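Local coordinates for protein ATP-dependent helicase FUN30 (Saccharomyces cerevisiae S288c, PDB 5GN1) that hydrolyses ATP to remodel nucleosomes, supporting DNA end resection at double-strand breaks and heterochromatin organization, at residues P48-I53 and E303-T308; K201-L206 and A273-I278. One frame throughout, in Å; residues are numbered along the deposited sequence.

Both contacts belong to one parallel beta-sheet in the C-terminal RecA-like ATPase lobe of this SNF2-family remodeller, and their centres lie about 10 Å apart. The strand order 49-56, 304-311, 275-278, 205-209, 256-260, 229-232 places interaction 1 at one edge of the sheet and interaction 2 two strands further in. Strands 304-311 and 275-278 join them: Thr-307 N to Val-276 O and Thr-307 O to Ile-278 N are probable hydrogen bonds, each 2.8 Å. Along the chain, 48-53 comes first and 303-308 last, with 201-206 and 273-278 between them. Interaction 1 thus adds a strand from the segment matching the SNF2-related family to strands from the helicase C-terminal part.

Interaction 1: P48-I53 and E303-T308; sequences PKHTHI and EVNITT
Lys-49 to Ile-53 pair in register with Val-304 to Thr-308, the strand axes nearly parallel and 4.6 Å apart. Four backbone bonds join them: His-50 N to Val-304 O, Ile-306 N to His-50 O, His-52 N to Ile-306 O and Thr-308 N to His-52 O. The bond from Val-304 N to Pro-48 O is weak at 3.3 Å. This is the ladder of a parallel sheet, here attaching edge strand 49-56 to strand 304-311 of the RecA-like lobe.

On the face of His-50, Asn-305 and His-52, Asn-305 ND2 donates to His-52 NE2 at 2.8 Å, arriving at the ring edge; the amide and ring planes differ by only 18°, so donor and acceptor groups are nearly coplanar. Glu-303, just before its strand, brings its carboxylate to His-50, whose NE2 gives Glu-303 OE1 a weak bond, 3.0 Å long and bent to 134°, with the carboxylate turned well out of the ring plane.

On the face of Thr-51, Ile-306 and Ile-53 the contacts described are between carbon atoms. Thr-51 chi1 of 56° sets OG1 between the backbone N and carbonyl carbon; CG2 is then anti to the carbonyl carbon and is the branch that reaches Ile-306 CD1, at 3.9 Å. Ile-53 CD1 likewise approaches Thr-308 CB at 3.9 Å.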
loop_
_atom_site.group_PDB
_atom_site.type_symbol
_atom_site.label_atom_id
_atom_site.label_comp_id
_atom_site.label_asym_id
_atom_site.label_seq_id
_atom_site.Cartn_x
_atom_site.Cartn_y
_atom_site.Cartn_z
ATOM N N PRO A 48 -27.646 -7.924 -7.127
ATOM C CA PRO A 48 -27.186 -6.752 -6.370
ATOM C C PRO A 48 -25.771 -6.916 -5.842
ATOM O O PRO A 48 -25.291 -8.026 -5.603
ATOM C CB PRO A 48 -28.193 -6.657 -5.217
ATOM C CG PRO A 48 -28.737 -8.042 -5.068
ATOM C CD PRO A 48 -28.779 -8.599 -6.468
ATOM N N LYS A 49 -25.105 -5.779 -5.663
ATOM C CA LYS A 49 -23.855 -5.699 -4.928
ATOM C C LYS A 49 -24.109 -5.137 -3.529
ATOM O O LYS A 49 -25.118 -4.473 -3.276
ATOM C CB LYS A 49 -22.845 -4.837 -5.683
ATOM C CG LYS A 49 -23.169 -3.354 -5.754
ATOM C CD LYS A 49 -22.105 -2.639 -6.572
ATOM C CE LYS A 49 -22.243 -1.130 -6.536
ATOM N NZ LYS A 49 -21.379 -0.523 -7.604
ATOM N N HIS A 50 -23.200 -5.452 -2.608
ATOM C CA HIS A 50 -23.275 -4.969 -1.234
ATOM C C HIS A 50 -21.887 -4.522 -0.783
ATOM O O HIS A 50 -20.920 -5.281 -0.899
ATOM C CB HIS A 50 -23.816 -6.049 -0.290
ATOM C CG HIS A 50 -25.153 -6.609 -0.691
ATOM N ND1 HIS A 50 -26.335 -5.912 -0.534
ATOM C CD2 HIS A 50 -25.495 -7.811 -1.214
ATOM C CE1 HIS A 50 -27.344 -6.656 -0.953
ATOM N NE2 HIS A 50 -26.862 -7.812 -1.374
ATOM N N THR A 51 -21.785 -3.295 -0.265
ATOM C CA THR A 51 -20.514 -2.753 0.204
ATOM C C THR A 51 -20.475 -2.715 1.725
ATOM O O THR A 51 -21.474 -2.400 2.374
ATOM C CB THR A 51 -20.268 -1.355 -0.379
ATOM O OG1 THR A 51 -21.358 -0.487 -0.045
ATOM C CG2 THR A 51 -20.161 -1.442 -1.889
ATOM N N HIS A 52 -19.320 -3.045 2.290
ATOM C CA HIS A 52 -19.137 -3.138 3.729
ATOM C C HIS A 52 -17.835 -2.445 4.098
ATOM O O HIS A 52 -16.942 -2.282 3.261
ATOM C CB HIS A 52 -19.069 -4.603 4.215
ATOM C CG HIS A 52 -20.052 -5.521 3.549
ATOM N ND1 HIS A 52 -21.325 -5.732 4.039
ATOM C CD2 HIS A 52 -19.943 -6.296 2.441
ATOM C CE1 HIS A 52 -21.961 -6.591 3.257
ATOM N NE2 HIS A 52 -21.147 -6.945 2.277
ATOM N N ILE A 53 -17.721 -2.057 5.365
ATOM C CA ILE A 53 -16.483 -1.525 5.928
ATOM C C ILE A 53 -15.992 -2.519 6.966
ATOM O O ILE A 53 -16.767 -2.970 7.813
ATOM C CB ILE A 53 -16.687 -0.139 6.571
ATOM C CG1 ILE A 53 -17.234 0.884 5.564
ATOM C CG2 ILE A 53 -15.396 0.333 7.283
ATOM C CD1 ILE A 53 -16.417 1.074 4.335
ATOM N N GLU A 303 -24.398 -12.462 -6.283
ATOM C CA GLU A 303 -24.279 -11.179 -5.605
ATOM C C GLU A 303 -22.810 -10.914 -5.297
ATOM O O GLU A 303 -22.065 -11.833 -4.946
ATOM C CB GLU A 303 -25.116 -11.164 -4.320
ATOM C CG GLU A 303 -26.631 -11.098 -4.588
ATOM C CD GLU A 303 -27.483 -11.008 -3.320
ATOM O OE1 GLU A 303 -26.950 -10.701 -2.230
ATOM O OE2 GLU A 303 -28.708 -11.235 -3.424
ATOM N N VAL A 304 -22.383 -9.661 -5.455
ATOM C CA VAL A 304 -20.987 -9.274 -5.259
ATOM C C VAL A 304 -20.863 -8.552 -3.926
ATOM O O VAL A 304 -21.596 -7.590 -3.658
ATOM C CB VAL A 304 -20.480 -8.400 -6.419
ATOM C CG1 VAL A 304 -19.121 -7.735 -6.075
ATOM C CG2 VAL A 304 -20.374 -9.235 -7.689
ATOM N N ASN A 305 -19.941 -9.014 -3.087
ATOM C CA ASN A 305 -19.707 -8.419 -1.781
ATOM C C ASN A 305 -18.384 -7.671 -1.799
ATOM O O ASN A 305 -17.350 -8.233 -2.170
ATOM C CB ASN A 305 -19.713 -9.478 -0.689
ATOM C CG ASN A 305 -21.120 -9.893 -0.303
ATOM O OD1 ASN A 305 -21.637 -10.912 -0.775
ATOM N ND2 ASN A 305 -21.755 -9.093 0.545
ATOM N N ILE A 306 -18.423 -6.407 -1.397
ATOM C CA ILE A 306 -17.271 -5.514 -1.473
ATOM C C ILE A 306 -16.947 -5.039 -0.064
ATOM O O ILE A 306 -17.830 -4.557 0.649
ATOM C CB ILE A 306 -17.550 -4.329 -2.415
ATOM C CG1 ILE A 306 -17.825 -4.832 -3.831
ATOM C CG2 ILE A 306 -16.392 -3.332 -2.411
ATOM C CD1 ILE A 306 -19.054 -4.262 -4.416
ATOM N N THR A 307 -15.692 -5.202 0.354
ATOM C CA THR A 307 -15.277 -4.827 1.699
ATOM C C THR A 307 -14.086 -3.875 1.615
ATOM O O THR A 307 -13.072 -4.200 0.985
ATOM C CB THR A 307 -14.927 -6.068 2.534
ATOM O OG1 THR A 307 -16.082 -6.917 2.622
ATOM C CG2 THR A 307 -14.474 -5.672 3.958
ATOM N N THR A 308 -14.208 -2.709 2.247
ATOM C CA THR A 308 -13.116 -1.742 2.328
ATOM C C THR A 308 -12.485 -1.821 3.709
ATOM O O THR A 308 -13.190 -1.749 4.722
ATOM C CB THR A 308 -13.613 -0.326 2.051
ATOM O OG1 THR A 308 -14.173 -0.279 0.741
ATOM C CG2 THR A 308 -12.457 0.674 2.132
HETATM O O HOH W 1 -16.516 -0.869 0.731
#

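Interaction 2: K201-L206 and A273-I278; sequences KQEKVL and ANNVII
Two neighbouring parallel strands in the helicase C-terminal RecA-like core, 205-209 and 275-278, are tied together by backbone bonds and, just ahead of strand 205-209, by an asparagine side chain. Leu-206 N donates to Asn-275 O at 2.9 Å, and Ile-277 N to Leu-206 O at 2.8 Å. Ahead of this pair, the Asn-275 amide donates twice through ND2: to Glu-203 OE1 at 3.0 Å, almost straight at 177° but from above the carboxylate plane, and to Lys-204 O at 3.1 Å. Both acceptors lie close to the amide plane, evidence that the two bonds fix its rotation. An alanine here would probably leave Glu-203 OE1 and Lys-204 O without this shared donor, and the loop leading into strand 205-209 less firmly held. Asn-274 ND2, whose stronger bond goes to Glu-303 O, gives Glu-203 OE2 only a weak one of 3.3 Å.

Apolar contacts follow: Val-205 CG2, anti to its backbone N, meets Ile-277 CG1 at 3.7 Å, while Leu-206 CD2 touches Ala-273 CB at 3.8 Å. Helix 185-200 covers Asn-275 and Ile-277 through Ile-197 and Leu-190, and strands 256-260 and 304-311 flank the pair on either side.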
loop_
_atom_site.group_PDB
_atom_site.type_symbol
_atom_site.label_atom_id
_atom_site.label_comp_id
_atom_site.label_asym_id
_atom_site.label_seq_id
_atom_site.Cartn_x
_atom_site.Cartn_y
_atom_site.Cartn_z
ATOM N N LYS A 201 -16.491 -20.105 2.046
ATOM C CA LYS A 201 -17.391 -19.864 0.927
ATOM C C LYS A 201 -16.931 -20.514 -0.368
ATOM O O LYS A 201 -17.734 -20.633 -1.291
ATOM C CB LYS A 201 -17.572 -18.351 0.696
ATOM C CG LYS A 201 -18.311 -17.627 1.796
ATOM C CD LYS A 201 -18.478 -16.146 1.458
ATOM C CE LYS A 201 -19.243 -15.411 2.553
ATOM N NZ LYS A 201 -19.443 -13.977 2.213
ATOM N N GLN A 202 -15.689 -20.924 -0.465
ATOM C CA GLN A 202 -15.133 -21.496 -1.685
ATOM C C GLN A 202 -15.322 -20.582 -2.889
ATOM O O GLN A 202 -15.672 -21.005 -3.936
ATOM C CB GLN A 202 -15.688 -22.883 -1.991
ATOM C CG GLN A 202 -15.526 -23.877 -0.896
ATOM C CD GLN A 202 -14.141 -24.421 -0.878
ATOM O OE1 GLN A 202 -13.696 -24.985 -1.844
ATOM N NE2 GLN A 202 -13.458 -24.253 0.207
ATOM N N GLU A 203 -15.055 -19.313 -2.696
ATOM C CA GLU A 203 -15.235 -18.316 -3.736
ATOM C C GLU A 203 -13.897 -17.656 -4.082
ATOM O O GLU A 203 -12.874 -17.893 -3.436
ATOM C CB GLU A 203 -16.281 -17.271 -3.296
ATOM C CG GLU A 203 -17.735 -17.816 -3.302
ATOM C CD GLU A 203 -18.761 -16.856 -2.679
ATOM O OE1 GLU A 203 -18.350 -15.857 -2.040
ATOM O OE2 GLU A 203 -19.986 -17.088 -2.844
ATOM N N LYS A 204 -13.920 -16.836 -5.130
ATOM C CA LYS A 204 -12.777 -16.064 -5.581
ATOM C C LYS A 204 -12.939 -14.603 -5.170
ATOM O O LYS A 204 -14.036 -14.150 -4.828
ATOM C CB LYS A 204 -12.616 -16.182 -7.091
ATOM C CG LYS A 204 -12.392 -17.615 -7.562
ATOM C CD LYS A 204 -11.628 -17.612 -8.865
ATOM C CE LYS A 204 -11.276 -19.027 -9.308
ATOM N NZ LYS A 204 -10.167 -19.039 -10.312
ATOM N N VAL A 205 -11.833 -13.863 -5.209
ATOM C CA VAL A 205 -11.819 -12.502 -4.684
ATOM C C VAL A 205 -10.826 -11.661 -5.482
ATOM O O VAL A 205 -9.761 -12.143 -5.879
ATOM C CB VAL A 205 -11.498 -12.488 -3.168
ATOM C CG1 VAL A 205 -10.126 -13.122 -2.868
ATOM C CG2 VAL A 205 -11.597 -11.063 -2.601
ATOM N N LEU A 206 -11.194 -10.397 -5.719
ATOM C CA LEU A 206 -10.283 -9.374 -6.237
ATOM C C LEU A 206 -9.809 -8.490 -5.089
ATOM O O LEU A 206 -10.623 -8.040 -4.278
ATOM C CB LEU A 206 -10.965 -8.494 -7.282
ATOM C CG LEU A 206 -11.792 -9.214 -8.348
ATOM C CD1 LEU A 206 -12.428 -8.204 -9.301
ATOM C CD2 LEU A 206 -10.900 -10.215 -9.074
ATOM N N ALA A 273 -15.091 -13.825 -10.125
ATOM C CA ALA A 273 -15.029 -13.517 -8.702
ATOM C C ALA A 273 -16.305 -12.786 -8.298
ATOM O O ALA A 273 -16.827 -11.986 -9.074
ATOM C CB ALA A 273 -13.813 -12.634 -8.391
ATOM N N ASN A 274 -16.816 -13.053 -7.087
ATOM C CA ASN A 274 -17.945 -12.279 -6.570
ATOM C C ASN A 274 -17.621 -11.616 -5.236
ATOM O O ASN A 274 -18.539 -11.231 -4.502
ATOM C CB ASN A 274 -19.224 -13.129 -6.463
ATOM C CG ASN A 274 -19.137 -14.224 -5.413
ATOM O OD1 ASN A 274 -18.182 -14.995 -5.374
ATOM N ND2 ASN A 274 -20.164 -14.315 -4.566
ATOM N N ASN A 275 -16.329 -11.458 -4.921
ATOM C CA ASN A 275 -15.880 -10.733 -3.743
ATOM C C ASN A 275 -14.814 -9.733 -4.149
ATOM O O ASN A 275 -13.999 -10.003 -5.034
ATOM C CB ASN A 275 -15.326 -11.664 -2.672
ATOM C CG ASN A 275 -16.354 -12.672 -2.216
ATOM O OD1 ASN A 275 -17.125 -12.413 -1.289
ATOM N ND2 ASN A 275 -16.375 -13.823 -2.867
ATOM N N VAL A 276 -14.832 -8.574 -3.496
ATOM C CA VAL A 276 -13.891 -7.502 -3.777
ATOM C C VAL A 276 -13.424 -6.942 -2.441
ATOM O O VAL A 276 -14.249 -6.630 -1.577
ATOM C CB VAL A 276 -14.522 -6.394 -4.650
ATOM C CG1 VAL A 276 -13.534 -5.226 -4.784
ATOM C CG2 VAL A 276 -14.887 -6.934 -6.035
ATOM N N ILE A 277 -12.109 -6.848 -2.258
ATOM C CA ILE A 277 -11.513 -6.248 -1.079
ATOM C C ILE A 277 -10.766 -5.010 -1.531
ATOM O O ILE A 277 -9.866 -5.099 -2.378
ATOM C CB ILE A 277 -10.576 -7.218 -0.349
ATOM C CG1 ILE A 277 -11.346 -8.472 0.073
ATOM C CG2 ILE A 277 -9.950 -6.533 0.857
ATOM C CD1 ILE A 277 -10.484 -9.481 0.759
ATOM N N ILE A 278 -11.156 -3.859 -0.988
ATOM C CA ILE A 278 -10.477 -2.592 -1.242
ATOM C C ILE A 278 -9.465 -2.458 -0.114
ATOM O O ILE A 278 -9.838 -2.186 1.032
ATOM C CB ILE A 278 -11.458 -1.417 -1.268
ATOM C CG1 ILE A 278 -12.580 -1.672 -2.269
ATOM C CG2 ILE A 278 -10.740 -0.115 -1.626
ATOM C CD1 ILE A 278 -12.107 -1.711 -3.680
HETATM O O HOH W 2 -19.529 -13.829 -0.834
HETATM O O HOH W 3 -16.312 -16.274 -6.689
#